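PDB 6V4C: long form salivary protein D7L1 from Culex quinquefasciatus, which sequesters host adenine nucleotides, binding ATP and ADP with the highest affinity, thereby inhibiting platelet aggregation and modulating blood feeding by female mosquitoes. Local coordinates for residues A[48-53]-A[102-107]; A[21-24]-A[29-32]; A[197-202]-A[233-238]; A[163-168]-A[175-180]. All coordinates share one frame; numbering follows the deposited sequence. Where two conformers were deposited one is given.

Contact 1: A[48-53]-A[102-107]; sequences YVKCLV and GKCESI
Lys50 reaches from helix 45-55 to the start of helix 104-117 and touches it at two places along its length. Its methylene CD rests against the sulfur of Cys104, with CD and SG 3.8 Å apart. Further out, the ammonium group heads for the backbone carbonyl of Gly102; NZ stays 3.8 Å from Gly102 O, too long for a hydrogen bond, so the attraction there is at most a loose electrostatic one. The side chain is fully stretched: CG lies anti to the backbone N (chi1 175°) and every later torsion is also trans, which carries the amine past the sulfur to the loop before the helix. The backbones come close as well, Lys50 CA lying 5.7 Å from Cys104 CA. The disulfide between Cys104 and Cys47, about a turn before Lys50, is consistent with this spacing. Lys103, at the N-cap position, takes the amide of Ile107 on its carbonyl oxygen in the first turn. Deeper in, Val49 packs on Ala108 and Phe111, and Val53 also meets Phe111, an apolar seam on the buried side of the helix pair. Cys51 ties helix 45-55 to helix 8-22 through Cys18. With the disulfide to Cys47 joining the helices, no polar bond crosses between the segments: Lys50 adds van der Waals contact through CD and at most a weak attraction at NZ.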
loop_
_atom_site.group_PDB
_atom_site.type_symbol
_atom_site.label_atom_id
_atom_site.label_comp_id
_atom_site.label_asym_id
_atom_site.label_seq_id
_atom_site.Cartn_x
_atom_site.Cartn_y
_atom_site.Cartn_z
ATOM N N TYR A 48 -5.430 -12.833 -9.593
ATOM C CA TYR A 48 -4.965 -12.227 -8.349
ATOM C C TYR A 48 -3.518 -12.611 -8.068
ATOM O O TYR A 48 -2.706 -11.768 -7.669
ATOM C CB TYR A 48 -5.861 -12.640 -7.181
ATOM C CG TYR A 48 -5.216 -12.380 -5.836
ATOM C CD1 TYR A 48 -5.105 -11.090 -5.338
ATOM C CD2 TYR A 48 -4.703 -13.424 -5.073
ATOM C CE1 TYR A 48 -4.508 -10.842 -4.117
ATOM C CE2 TYR A 48 -4.103 -13.185 -3.848
ATOM C CZ TYR A 48 -4.011 -11.891 -3.375
ATOM O OH TYR A 48 -3.419 -11.642 -2.159
ATOM N N VAL A 49 -3.183 -13.888 -8.265
ATOM C CA VAL A 49 -1.813 -14.341 -8.047
ATOM C C VAL A 49 -0.856 -13.619 -8.984
ATOM O O VAL A 49 0.258 -13.247 -8.592
ATOM C CB VAL A 49 -1.728 -15.873 -8.192
ATOM C CG1 VAL A 49 -0.286 -16.338 -8.097
ATOM C CG2 VAL A 49 -2.583 -16.547 -7.131
ATOM N N LYS A 50 -1.274 -13.404 -10.234
ATOM C CA LYS A 50 -0.438 -12.675 -11.185
ATOM C C LYS A 50 -0.148 -11.266 -10.686
ATOM O O LYS A 50 1.002 -10.812 -10.701
ATOM C CB LYS A 50 -1.117 -12.633 -12.555
ATOM C CG LYS A 50 -0.376 -11.789 -13.579
ATOM C CD LYS A 50 -1.152 -11.683 -14.880
ATOM C CE LYS A 50 -0.425 -10.796 -15.878
ATOM N NZ LYS A 50 -1.181 -10.667 -17.155
ATOM N N CYS A 51 -1.188 -10.555 -10.245
ATOM C CA CYS A 51 -0.995 -9.244 -9.635
ATOM C C CYS A 51 -0.018 -9.324 -8.470
ATOM O O CYS A 51 0.900 -8.502 -8.357
ATOM C CB CYS A 51 -2.346 -8.708 -9.154
ATOM S SG CYS A 51 -2.344 -7.023 -8.462
ATOM N N LEU A 52 -0.185 -10.331 -7.608
ATOM C CA LEU A 52 0.604 -10.410 -6.383
ATOM C C LEU A 52 2.077 -10.665 -6.670
ATOM O O LEU A 52 2.947 -10.023 -6.070
ATOM C CB LEU A 52 0.035 -11.492 -5.467
ATOM C CG LEU A 52 0.568 -11.533 -4.038
ATOM C CD1 LEU A 52 0.115 -10.298 -3.272
ATOM C CD2 LEU A 52 0.124 -12.803 -3.326
ATOM N N VAL A 53 2.384 -11.596 -7.580
ATOM C CA VAL A 53 3.780 -11.947 -7.823
ATOM C C VAL A 53 4.515 -10.838 -8.565
ATOM O O VAL A 53 5.718 -10.639 -8.361
ATOM C CB VAL A 53 3.908 -13.313 -8.524
ATOM C CG1 VAL A 53 3.344 -14.417 -7.641
ATOM C CG2 VAL A 53 3.215 -13.295 -9.878
ATOM N N GLY A 102 2.946 -15.910 -19.974
ATOM C CA GLY A 102 2.534 -14.854 -19.071
ATOM C C GLY A 102 1.038 -14.694 -18.917
ATOM O O GLY A 102 0.546 -13.562 -18.827
ATOM N N LYS A 103 0.295 -15.795 -18.892
ATOM C CA LYS A 103 -1.132 -15.748 -18.624
ATOM C C LYS A 103 -1.388 -15.921 -17.128
ATOM O O LYS A 103 -0.511 -16.327 -16.363
ATOM C CB LYS A 103 -1.862 -16.830 -19.421
ATOM N N CYS A 104 -2.615 -15.597 -16.712
ATOM C CA CYS A 104 -2.974 -15.740 -15.304
ATOM C C CYS A 104 -2.897 -17.196 -14.864
ATOM O O CYS A 104 -2.284 -17.517 -13.840
ATOM C CB CYS A 104 -4.375 -15.178 -15.052
ATOM S SG CYS A 104 -4.535 -13.387 -15.221
ATOM N N GLU A 105 -3.512 -18.096 -15.635
ATOM C CA GLU A 105 -3.532 -19.505 -15.264
ATOM C C GLU A 105 -2.157 -20.154 -15.343
ATOM O O GLU A 105 -1.917 -21.150 -14.653
ATOM C CB GLU A 105 -4.537 -20.265 -16.132
ATOM C CG GLU A 105 -5.970 -19.774 -15.993
ATOM N N SER A 106 -1.248 -19.611 -16.156
ATOM C CA SER A 106 0.089 -20.189 -16.262
ATOM C C SER A 106 0.922 -19.885 -15.021
ATOM O O SER A 106 1.533 -20.786 -14.435
ATOM N N ILE A 107 0.958 -18.616 -14.606
ATOM C CA ILE A 107 1.773 -18.235 -13.456
ATOM C C ILE A 107 1.137 -18.695 -12.149
ATOM O O ILE A 107 1.845 -19.052 -11.199
#

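Contact 2: A[21-24]-A[29-32]; sequences DHFG and LAEK
Phe23 holds CG between its own backbone N and carbonyl carbon (chi1 86°), a rotamer that swings the ring toward helix 27-34 and sets CD2 against the methyl group of Ala30. The two carbons, Phe23 CD2 and Ala30 CB, are 3.7 Å apart, and the methyl approaches the ring obliquely. The backbones are close here too, with Phe23 CA and Ala30 CA separated by 5.8 Å. Leu29 adds a looser contact: its branch CD2 comes within 4.5 Å of the Phe23 carbonyl oxygen. All three residues are buried, and the contact across the segments is apolar apart from that oxygen. The arrangement belongs to the short connection between helix 8-22 and helix 27-34 in the first PBP/GOBP unit. Gly24, with its positive phi of 61°, lets the chain turn away after Phe23, and Asp26 accepts from the amide of Leu29 as the second helix begins. The Phe23 ring also meets Phe27 edge-to-face and packs on Trp33 and Leu270. The Ala30 side chain lies about 8 Å from that of Ser267, an ADP-binding residue, and about 10 Å from the bound nucleotide, too far to touch it.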
loop_
_atom_site.group_PDB
_atom_site.type_symbol
_atom_site.label_atom_id
_atom_site.label_comp_id
_atom_site.label_asym_id
_atom_site.label_seq_id
_atom_site.Cartn_x
_atom_site.Cartn_y
_atom_site.Cartn_z
ATOM N N ASP A 21 -8.374 -4.974 -6.200
ATOM C CA ASP A 21 -8.567 -4.906 -7.644
ATOM C C ASP A 21 -9.191 -6.170 -8.223
ATOM O O ASP A 21 -9.692 -6.132 -9.353
ATOM C CB ASP A 21 -7.235 -4.621 -8.343
ATOM C CG ASP A 21 -6.794 -3.176 -8.201
ATOM O OD1 ASP A 21 -7.575 -2.357 -7.672
ATOM O OD2 ASP A 21 -5.659 -2.859 -8.619
ATOM N N HIS A 22 -9.184 -7.283 -7.486
ATOM C CA HIS A 22 -9.569 -8.570 -8.055
ATOM C C HIS A 22 -10.623 -9.347 -7.277
ATOM O O HIS A 22 -11.188 -10.292 -7.843
ATOM C CB HIS A 22 -8.337 -9.468 -8.251
ATOM C CG HIS A 22 -7.447 -9.037 -9.376
ATOM N ND1 HIS A 22 -6.073 -9.134 -9.318
ATOM C CD2 HIS A 22 -7.736 -8.514 -10.591
ATOM C CE1 HIS A 22 -5.554 -8.684 -10.448
ATOM N NE2 HIS A 22 -6.541 -8.304 -11.237
ATOM N N PHE A 23 -10.912 -9.004 -6.020
ATOM C CA PHE A 23 -11.819 -9.841 -5.238
ATOM C C PHE A 23 -13.268 -9.737 -5.699
ATOM O O PHE A 23 -14.038 -10.678 -5.482
ATOM C CB PHE A 23 -11.669 -9.577 -3.736
ATOM C CG PHE A 23 -12.507 -8.441 -3.221
ATOM C CD1 PHE A 23 -12.360 -7.161 -3.725
ATOM C CD2 PHE A 23 -13.429 -8.654 -2.206
ATOM C CE1 PHE A 23 -13.128 -6.116 -3.243
ATOM C CE2 PHE A 23 -14.195 -7.614 -1.716
ATOM C CZ PHE A 23 -14.047 -6.344 -2.237
ATOM N N GLY A 24 -13.649 -8.635 -6.334
ATOM C CA GLY A 24 -14.985 -8.525 -6.906
ATOM C C GLY A 24 -16.113 -8.637 -5.907
ATOM O O GLY A 24 -17.118 -9.305 -6.185
ATOM N N LEU A 29 -13.975 -15.012 -0.546
ATOM C CA LEU A 29 -12.777 -15.196 -1.357
ATOM C C LEU A 29 -11.658 -14.276 -0.888
ATOM O O LEU A 29 -10.486 -14.671 -0.873
ATOM C CB LEU A 29 -13.101 -14.951 -2.830
ATOM C CG LEU A 29 -11.960 -15.158 -3.826
ATOM C CD1 LEU A 29 -11.426 -16.579 -3.748
ATOM C CD2 LEU A 29 -12.420 -14.836 -5.238
ATOM N N ALA A 30 -12.000 -13.045 -0.504
ATOM C CA ALA A 30 -10.999 -12.147 0.059
ATOM C C ALA A 30 -10.426 -12.714 1.350
ATOM O O ALA A 30 -9.224 -12.592 1.610
ATOM C CB ALA A 30 -11.606 -10.766 0.296
ATOM N N GLU A 31 -11.269 -13.351 2.165
ATOM C CA GLU A 31 -10.776 -13.962 3.395
ATOM C C GLU A 31 -9.790 -15.085 3.096
ATOM O O GLU A 31 -8.802 -15.264 3.818
ATOM C CB GLU A 31 -11.946 -14.471 4.238
ATOM N N LYS A 32 -10.039 -15.851 2.029
ATOM C CA LYS A 32 -9.121 -16.924 1.662
ATOM C C LYS A 32 -7.773 -16.369 1.219
ATOM O O LYS A 32 -6.723 -16.943 1.534
ATOM C CB LYS A 32 -9.730 -17.790 0.558
ATOM C CG LYS A 32 -10.842 -18.717 1.023
#

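Contact 3: A[197-202]-A[233-238]; sequences NGEMDE and ESKARD
The carbonyl group of Gly198 is met from above its plane by the ammonium of Lys235, which stands 55° out of that plane and so does not sit on a lone pair. The hydrogen bond is nonetheless short, Lys235 NZ lying 2.7 Å from Gly198 O, and Lys235 CE comes within 3.2 Å of the same oxygen. A second flat group, the guanidinium of Arg237, is engaged at its edge in a side-on salt bridge, NE and NH2 both donating, nearly in their own plane, to OD1 of Asp238. Arg237 NE is 2.9 Å from Asp238 OD1; the NH2 bond to that atom, at 3.1 Å, is less straight (136°). The other carboxylate oxygen, Asp238 OD2, accepts from Ser234 OG at 2.9 Å and also from the amide of Lys231, so that four donors in all grip the carboxylate. Lys235 can span the gap because its chain is trans throughout, beginning with CG anti to the backbone N (chi1 -169°). Its charge is also 5.9 Å from Glu199 OE2, as measured from Lys235 NZ, a separation that could only mildly favour the pair. Beside it Met200 curls over so that its methyl CE lies 4.2 Å from Ala236 CA, while Met194 touches Met200, Lys235 and Ala236 alike. An Asx turn, Asn197 OD1 accepting from Glu199 N at 3.2 Å, probably helps to orient the Gly198 carbonyl. A lysine from the first turn of helix 235-247 thus fastens the loop leading into helix 202-211, within the all-helical second PBP/GOBP unit.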
loop_
_atom_site.group_PDB
_atom_site.type_symbol
_atom_site.label_atom_id
_atom_site.label_comp_id
_atom_site.label_asym_id
_atom_site.label_seq_id
_atom_site.Cartn_x
_atom_site.Cartn_y
_atom_site.Cartn_z
ATOM N N ASN A 197 10.582 6.660 -6.867
ATOM C CA ASN A 197 11.473 7.431 -7.726
ATOM C C ASN A 197 11.177 8.927 -7.721
ATOM O O ASN A 197 11.858 9.676 -8.431
ATOM C CB ASN A 197 11.450 6.876 -9.153
ATOM C CG ASN A 197 10.043 6.734 -9.708
ATOM O OD1 ASN A 197 9.107 7.366 -9.230
ATOM N ND2 ASN A 197 9.894 5.900 -10.732
ATOM N N GLY A 198 10.192 9.383 -6.951
ATOM C CA GLY A 198 9.895 10.794 -6.863
ATOM C C GLY A 198 8.879 11.308 -7.855
ATOM O O GLY A 198 8.598 12.511 -7.852
ATOM N N GLU A 199 8.313 10.448 -8.696
ATOM C CA GLU A 199 7.345 10.869 -9.697
ATOM C C GLU A 199 5.919 10.594 -9.228
ATOM O O GLU A 199 5.658 9.635 -8.496
ATOM C CB GLU A 199 7.605 10.163 -11.027
ATOM C CG GLU A 199 8.886 10.615 -11.715
ATOM C CD GLU A 199 9.271 9.719 -12.874
ATOM O OE1 GLU A 199 8.632 8.659 -13.044
ATOM O OE2 GLU A 199 10.213 10.072 -13.615
ATOM N N MET A 200 4.998 11.455 -9.656
ATOM C CA MET A 200 3.598 11.317 -9.278
ATOM C C MET A 200 2.967 10.122 -9.981
ATOM O O MET A 200 3.281 9.822 -11.136
ATOM C CB MET A 200 2.827 12.581 -9.653
ATOM C CG MET A 200 3.173 13.793 -8.813
ATOM S SD MET A 200 2.911 13.490 -7.057
ATOM C CE MET A 200 4.438 14.100 -6.395
ATOM N N ASP A 201 2.066 9.443 -9.276
ATOM C CA ASP A 201 1.303 8.326 -9.826
ATOM C C ASP A 201 -0.145 8.788 -9.956
ATOM O O ASP A 201 -0.898 8.797 -8.977
ATOM C CB ASP A 201 1.423 7.088 -8.940
ATOM C CG ASP A 201 0.781 5.858 -9.561
ATOM O OD1 ASP A 201 0.090 5.990 -10.597
ATOM O OD2 ASP A 201 0.971 4.751 -9.016
ATOM N N GLU A 202 -0.530 9.195 -11.110
ATOM C CA GLU A 202 -1.865 9.671 -11.408
ATOM C C GLU A 202 -2.918 8.619 -11.043
ATOM O O GLU A 202 -3.825 8.932 -10.505
ATOM C CB GLU A 202 -1.861 10.094 -12.855
ATOM C CG GLU A 202 -3.145 10.589 -13.378
ATOM C CD GLU A 202 -3.358 10.891 -14.853
ATOM O OE1 GLU A 202 -3.823 10.078 -15.507
ATOM O OE2 GLU A 202 -3.186 11.962 -15.252
ATOM N N GLU A 233 13.090 20.762 -4.522
ATOM C CA GLU A 233 13.242 20.938 -3.081
ATOM C C GLU A 233 11.924 20.726 -2.347
ATOM O O GLU A 233 11.923 20.282 -1.193
ATOM C CB GLU A 233 13.807 22.325 -2.768
ATOM N N SER A 234 10.801 21.027 -2.993
ATOM C CA SER A 234 9.474 20.920 -2.397
ATOM C C SER A 234 8.516 20.230 -3.354
ATOM O O SER A 234 7.376 20.664 -3.539
ATOM C CB SER A 234 8.944 22.295 -2.000
ATOM O OG SER A 234 8.888 23.155 -3.127
ATOM N N LYS A 235 8.966 19.130 -3.963
ATOM C CA LYS A 235 8.236 18.542 -5.082
ATOM C C LYS A 235 6.871 18.016 -4.649
ATOM O O LYS A 235 5.844 18.371 -5.241
ATOM C CB LYS A 235 9.067 17.434 -5.725
ATOM C CG LYS A 235 8.510 16.947 -7.051
ATOM C CD LYS A 235 9.386 15.863 -7.655
ATOM C CE LYS A 235 8.896 15.470 -9.039
ATOM N NZ LYS A 235 9.667 14.323 -9.593
ATOM N N ALA A 236 6.841 17.160 -3.623
ATOM C CA ALA A 236 5.573 16.590 -3.176
ATOM C C ALA A 236 4.617 17.679 -2.707
ATOM O O ALA A 236 3.430 17.668 -3.055
ATOM C CB ALA A 236 5.816 15.566 -2.066
ATOM N N ARG A 237 5.121 18.636 -1.924
ATOM C CA ARG A 237 4.279 19.724 -1.438
ATOM C C ARG A 237 3.614 20.464 -2.591
ATOM O O ARG A 237 2.416 20.767 -2.537
ATOM C CB ARG A 237 5.116 20.687 -0.588
ATOM C CG ARG A 237 4.322 21.661 0.289
ATOM C CD ARG A 237 3.896 22.924 -0.460
ATOM N NE ARG A 237 4.997 23.530 -1.208
ATOM C CZ ARG A 237 5.797 24.478 -0.730
ATOM N NH1 ARG A 237 5.626 24.937 0.500
ATOM N NH2 ARG A 237 6.772 24.967 -1.485
ATOM N N ASP A 238 4.377 20.755 -3.648
ATOM C CA ASP A 238 3.841 21.544 -4.753
ATOM C C ASP A 238 2.771 20.776 -5.521
ATOM O O ASP A 238 1.723 21.336 -5.861
ATOM C CB ASP A 238 4.973 21.992 -5.679
ATOM C CG ASP A 238 5.974 22.899 -4.982
ATOM O OD1 ASP A 238 5.588 23.587 -4.011
ATOM O OD2 ASP A 238 7.149 22.925 -5.405
#

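Contact 4: A[163-168]-A[175-180]; sequences EAAYCN and SDDPKF
Two helix starts face each other here, the first turn of helix 164-172 and the approach to helix 179-190, with Ala165 on one side and Asp177 on the other. The methyl CB of Ala165 sits against the carboxylate of Asp177, its nearest atom being CG at 3.7 Å. That carboxylate is turned inward by chi1 of 82°, which places OD2 where it can accept from the amide of Lys179 at 3.1 Å, from above the carboxylate plane. This is a capping bond at the entry to helix 179-190; the one acid thus serves the helix start through OD2 and also packs against Ala165 CB. At the outer edge Glu163 and Lys179 arrive from opposite directions and form a salt bridge, with Glu163 OE2 3.2 Å from Lys179 NZ; the hydrogen bond within it is weak. Its exact form is uncertain, since Lys179 adopts two conformers. Glu163 OE2 has a firmer partner in the amide of Gln160. On the inner side the amide N of Ser175 lies over the centre of the Phe180 ring, 3.8 Å above its plane. Helix 164-172 is further tied to the C-terminal residue through the Cys167-Cys295 disulfide.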
loop_
_atom_site.group_PDB
_atom_site.type_symbol
_atom_site.label_atom_id
_atom_site.label_comp_id
_atom_site.label_asym_id
_atom_site.label_seq_id
_atom_site.Cartn_x
_atom_site.Cartn_y
_atom_site.Cartn_z
ATOM N N GLU A 163 0.254 21.718 18.369
ATOM C CA GLU A 163 0.811 22.982 17.912
ATOM C C GLU A 163 -0.017 23.544 16.760
ATOM O O GLU A 163 -0.640 22.804 15.993
ATOM C CB GLU A 163 2.285 22.839 17.525
ATOM C CG GLU A 163 2.554 22.319 16.124
ATOM C CD GLU A 163 4.017 22.452 15.736
ATOM O OE1 GLU A 163 4.407 23.518 15.212
ATOM O OE2 GLU A 163 4.783 21.495 15.971
ATOM N N ALA A 164 -0.022 24.877 16.651
ATOM C CA ALA A 164 -0.978 25.561 15.785
ATOM C C ALA A 164 -0.855 25.121 14.331
ATOM O O ALA A 164 -1.868 24.888 13.662
ATOM C CB ALA A 164 -0.815 27.077 15.910
ATOM N N ALA A 165 0.374 25.005 13.822
ATOM C CA ALA A 165 0.547 24.575 12.439
ATOM C C ALA A 165 -0.006 23.172 12.232
ATOM O O ALA A 165 -0.605 22.879 11.190
ATOM C CB ALA A 165 2.023 24.641 12.047
ATOM N N TYR A 166 0.181 22.295 13.220
ATOM C CA TYR A 166 -0.300 20.922 13.106
ATOM C C TYR A 166 -1.820 20.879 13.034
ATOM O O TYR A 166 -2.389 20.150 12.213
ATOM C CB TYR A 166 0.208 20.105 14.294
ATOM C CG TYR A 166 0.045 18.608 14.160
ATOM C CD1 TYR A 166 -0.241 18.020 12.934
ATOM C CD2 TYR A 166 0.182 17.780 15.267
ATOM C CE1 TYR A 166 -0.389 16.647 12.815
ATOM C CE2 TYR A 166 0.035 16.409 15.161
ATOM C CZ TYR A 166 -0.251 15.847 13.934
ATOM O OH TYR A 166 -0.393 14.480 13.835
ATOM N N CYS A 167 -2.498 21.653 13.880
ATOM C CA CYS A 167 -3.956 21.641 13.864
ATOM C C CYS A 167 -4.517 22.267 12.594
ATOM O O CYS A 167 -5.627 21.920 12.178
ATOM C CB CYS A 167 -4.512 22.306 15.121
ATOM S SG CYS A 167 -3.965 21.504 16.644
ATOM N N ASN A 168 -3.770 23.177 11.961
ATOM C CA ASN A 168 -4.175 23.664 10.646
ATOM C C ASN A 168 -4.114 22.555 9.606
ATOM O O ASN A 168 -4.982 22.473 8.728
ATOM C CB ASN A 168 -3.313 24.855 10.227
ATOM C CG ASN A 168 -3.692 26.133 10.949
ATOM O OD1 ASN A 168 -4.801 26.260 11.470
ATOM N ND2 ASN A 168 -2.772 27.093 10.978
ATOM N N SER A 175 -0.793 23.507 5.051
ATOM C CA SER A 175 -0.156 24.472 5.932
ATOM C C SER A 175 0.942 25.188 5.165
ATOM O O SER A 175 1.645 24.577 4.354
ATOM C CB SER A 175 0.441 23.796 7.170
ATOM O OG SER A 175 1.243 24.703 7.908
ATOM N N ASP A 176 1.084 26.485 5.435
ATOM C CA ASP A 176 2.137 27.297 4.842
ATOM C C ASP A 176 3.450 27.210 5.605
ATOM O O ASP A 176 4.470 27.693 5.102
ATOM C CB ASP A 176 1.696 28.762 4.797
ATOM C CG ASP A 176 1.277 29.281 6.160
ATOM O OD1 ASP A 176 0.329 28.716 6.749
ATOM O OD2 ASP A 176 1.905 30.242 6.654
ATOM N N ASP A 177 3.453 26.614 6.798
ATOM C CA ASP A 177 4.641 26.608 7.635
ATOM C C ASP A 177 5.733 25.742 7.005
ATOM O O ASP A 177 5.450 24.860 6.192
ATOM C CB ASP A 177 4.296 26.120 9.042
ATOM C CG ASP A 177 4.249 24.610 9.143
ATOM O OD1 ASP A 177 3.307 23.996 8.597
ATOM O OD2 ASP A 177 5.163 24.037 9.770
ATOM N N PRO A 178 7.000 25.987 7.362
ATOM C CA PRO A 178 8.100 25.283 6.680
ATOM C C PRO A 178 8.147 23.781 6.919
ATOM O O PRO A 178 8.718 23.062 6.094
ATOM C CB PRO A 178 9.357 25.978 7.226
ATOM C CG PRO A 178 8.925 26.565 8.531
ATOM C CD PRO A 178 7.504 26.992 8.314
ATOM N N LYS A 179 7.572 23.287 8.023
ATOM C CA LYS A 179 7.585 21.855 8.294
ATOM C C LYS A 179 6.684 21.072 7.348
ATOM O O LYS A 179 6.852 19.855 7.222
ATOM C CB LYS A 179 7.149 21.579 9.735
ATOM C CG LYS A 179 8.075 22.119 10.807
ATOM C CD LYS A 179 7.365 22.114 12.154
ATOM C CE LYS A 179 8.339 22.223 13.312
ATOM N NZ LYS A 179 7.625 22.190 14.618
ATOM N N PHE A 180 5.730 21.736 6.690
ATOM C CA PHE A 180 4.790 21.023 5.831
ATOM C C PHE A 180 5.450 20.463 4.578
ATOM O O PHE A 180 4.900 19.542 3.961
ATOM C CB PHE A 180 3.597 21.909 5.463
ATOM C CG PHE A 180 2.462 21.155 4.825
ATOM C CD1 PHE A 180 1.603 20.389 5.596
ATOM C CD2 PHE A 180 2.263 21.204 3.454
ATOM C CE1 PHE A 180 0.559 19.688 5.013
ATOM C CE2 PHE A 180 1.221 20.505 2.862
ATOM C CZ PHE A 180 0.368 19.746 3.644
#

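In the fold
Contacts 1 and 2 belong to the first PBP/GOBP unit and contacts 3 and 4 to the second. Contact 2 is buried and apolar, contact 3 is partly buried, and contacts 1 and 4 lie at the surface, about 45 Å apart between centres on opposite sides of the chain's centre. Within each unit the neighbours touch: His22 packs on Tyr48 and Cys51, joining contact 2 to contact 1, and Arg237 CG meets the Phe180 ring, joining contact 3 to contact 4. A lysine extends across three of the contacts, with a different outcome each time: an aliphatic rest on sulfur in contact 1, a short bond to a carbonyl in contact 3 and a salt bridge with a weak hydrogen bond in contact 4.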